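Local coordinates for P-granule scaffold (Caenorhabditis japonica, PDB 5W4A), which is a scaffold protein of P granules, the germ-cell RNA-protein condensates, and probably takes part in granule assembly and mRNA repression, at residues R6-V9 with I14-Y17. Numbering follows the deposited sequence.
Sequences REIV and IRTY
With CG trans to its backbone N (chi1 173°), Tyr17 carries its ring back along the 6-9 segment, where it meets Arg6, whose CG stands beside the backbone N (chi1 -69°) and sends an extended chain past the phenol. Tyr17 OH lies 3.3 Å from Arg6 CG, and ring and guanidinium planes are inclined by 48°. The Glu7 carbonyl comes up at the ring's edge, its O 3.5 Å from Tyr17 CD1. Arg6 NE and Tyr17 OH both reach Asp79 OD2, while Arg6 NH1 pairs with Asp107; a phenylalanine in place of Tyr17 would keep the ring but would probably cost Asp79 the phenol's hydrogen bond, leaving Arg6 to hold that carboxylate without it. Next along the chain, Val9 and Thr16 form a hydrogen-bonded pair of a two-stranded antiparallel hairpin, set among the helices of a largely helical domain. Val9 N reaches Thr16 O at 2.9 Å and 174°, and Thr16 N returns the bond to Val9 O, also at 2.9 Å. Beyond this pair, where the regular pairing has ended, a water bridges the two backbones, donating to Glu7 O and to Tyr17 O. Ile8 lays CG2 over one face of the Arg15 guanidinium, while its CD1 comes 3.4 Å from Arg15 NH2, a nitrogen that is hydrogen-bonded to Leu166 O and salt-bridged to Glu136.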
loop_
_atom_site.group_PDB
_atom_site.type_symbol
_atom_site.label_atom_id
_atom_site.label_comp_id
_atom_site.label_asym_id
_atom_site.label_seq_id
_atom_site.Cartn_x
_atom_site.Cartn_y
_atom_site.Cartn_z
ATOM N N ARG C 6 4.050 6.379 -16.850
ATOM C CA ARG C 6 3.091 5.341 -16.480
ATOM C C ARG C 6 1.779 6.015 -16.101
ATOM O O ARG C 6 1.750 6.820 -15.165
ATOM C CB ARG C 6 3.611 4.516 -15.304
ATOM C CG ARG C 6 4.824 3.634 -15.639
ATOM C CD ARG C 6 5.192 2.730 -14.479
ATOM N NE ARG C 6 6.158 1.727 -14.947
ATOM C CZ ARG C 6 7.475 1.923 -15.036
ATOM N NH1 ARG C 6 8.043 3.043 -14.630
ATOM N NH2 ARG C 6 8.251 0.956 -15.525
ATOM N N GLU C 7 0.709 5.719 -16.838
ATOM C CA GLU C 7 -0.584 6.353 -16.622
ATOM C C GLU C 7 -1.698 5.324 -16.548
ATOM O O GLU C 7 -1.828 4.479 -17.441
ATOM C CB GLU C 7 -0.858 7.362 -17.752
ATOM C CG GLU C 7 0.213 8.474 -17.776
ATOM C CD GLU C 7 0.098 9.423 -18.968
ATOM O OE1 GLU C 7 -0.027 8.950 -20.123
ATOM O OE2 GLU C 7 0.141 10.648 -18.737
ATOM N N ILE C 8 -2.536 5.450 -15.516
ATOM C CA ILE C 8 -3.767 4.674 -15.407
ATOM C C ILE C 8 -4.768 5.258 -16.394
ATOM O O ILE C 8 -4.854 6.490 -16.559
ATOM C CB ILE C 8 -4.310 4.711 -13.973
ATOM C CG1 ILE C 8 -3.307 3.998 -13.047
ATOM C CG2 ILE C 8 -5.705 4.079 -13.882
ATOM C CD1 ILE C 8 -3.586 4.152 -11.577
ATOM N N VAL C 9 -5.520 4.385 -17.047
ATOM C CA VAL C 9 -6.589 4.787 -17.956
ATOM C C VAL C 9 -7.856 4.018 -17.573
ATOM O O VAL C 9 -7.832 3.043 -16.820
ATOM C CB VAL C 9 -6.217 4.557 -19.427
ATOM C CG1 VAL C 9 -4.952 5.331 -19.788
ATOM C CG2 VAL C 9 -6.012 3.084 -19.710
ATOM N N ILE C 14 -13.912 0.273 -16.173
ATOM C CA ILE C 14 -12.762 -0.612 -16.049
ATOM C C ILE C 14 -11.527 0.293 -15.977
ATOM O O ILE C 14 -11.091 0.853 -16.981
ATOM C CB ILE C 14 -12.648 -1.632 -17.189
ATOM C CG1 ILE C 14 -13.958 -2.440 -17.362
ATOM C CG2 ILE C 14 -11.467 -2.561 -16.861
ATOM C CD1 ILE C 14 -13.875 -3.576 -18.408
ATOM N N ARG C 15 -10.964 0.426 -14.774
ATOM C CA ARG C 15 -9.753 1.189 -14.516
ATOM C C ARG C 15 -8.544 0.251 -14.544
ATOM O O ARG C 15 -8.546 -0.805 -13.892
ATOM C CB ARG C 15 -9.896 1.861 -13.152
ATOM C CG ARG C 15 -8.707 2.586 -12.643
ATOM C CD ARG C 15 -9.139 3.317 -11.319
ATOM N NE ARG C 15 -8.002 3.757 -10.558
ATOM C CZ ARG C 15 -7.406 4.933 -10.643
ATOM N NH1 ARG C 15 -7.823 5.872 -11.497
ATOM N NH2 ARG C 15 -6.393 5.162 -9.854
ATOM N N THR C 16 -7.534 0.608 -15.343
ATOM C CA THR C 16 -6.432 -0.308 -15.635
ATOM C C THR C 16 -5.139 0.448 -15.926
ATOM O O THR C 16 -5.143 1.529 -16.498
ATOM C CB THR C 16 -6.809 -1.240 -16.808
ATOM O OG1 THR C 16 -5.741 -2.174 -17.043
ATOM C CG2 THR C 16 -7.087 -0.505 -18.079
ATOM N N TYR C 17 -4.012 -0.122 -15.470
ATOM C CA TYR C 17 -2.686 0.270 -15.948
ATOM C C TYR C 17 -2.146 -0.767 -16.932
ATOM O O TYR C 17 -1.731 -0.425 -18.047
ATOM C CB TYR C 17 -1.680 0.463 -14.780
ATOM C CG TYR C 17 -0.329 0.686 -15.351
ATOM C CD1 TYR C 17 -0.024 1.871 -16.021
ATOM C CD2 TYR C 17 0.619 -0.331 -15.341
ATOM C CE1 TYR C 17 1.170 2.043 -16.675
ATOM C CE2 TYR C 17 1.825 -0.167 -15.973
ATOM C CZ TYR C 17 2.098 1.022 -16.637
ATOM O OH TYR C 17 3.286 1.220 -17.278
HETATM O O HOH W 1 -2.030 2.184 -19.116
#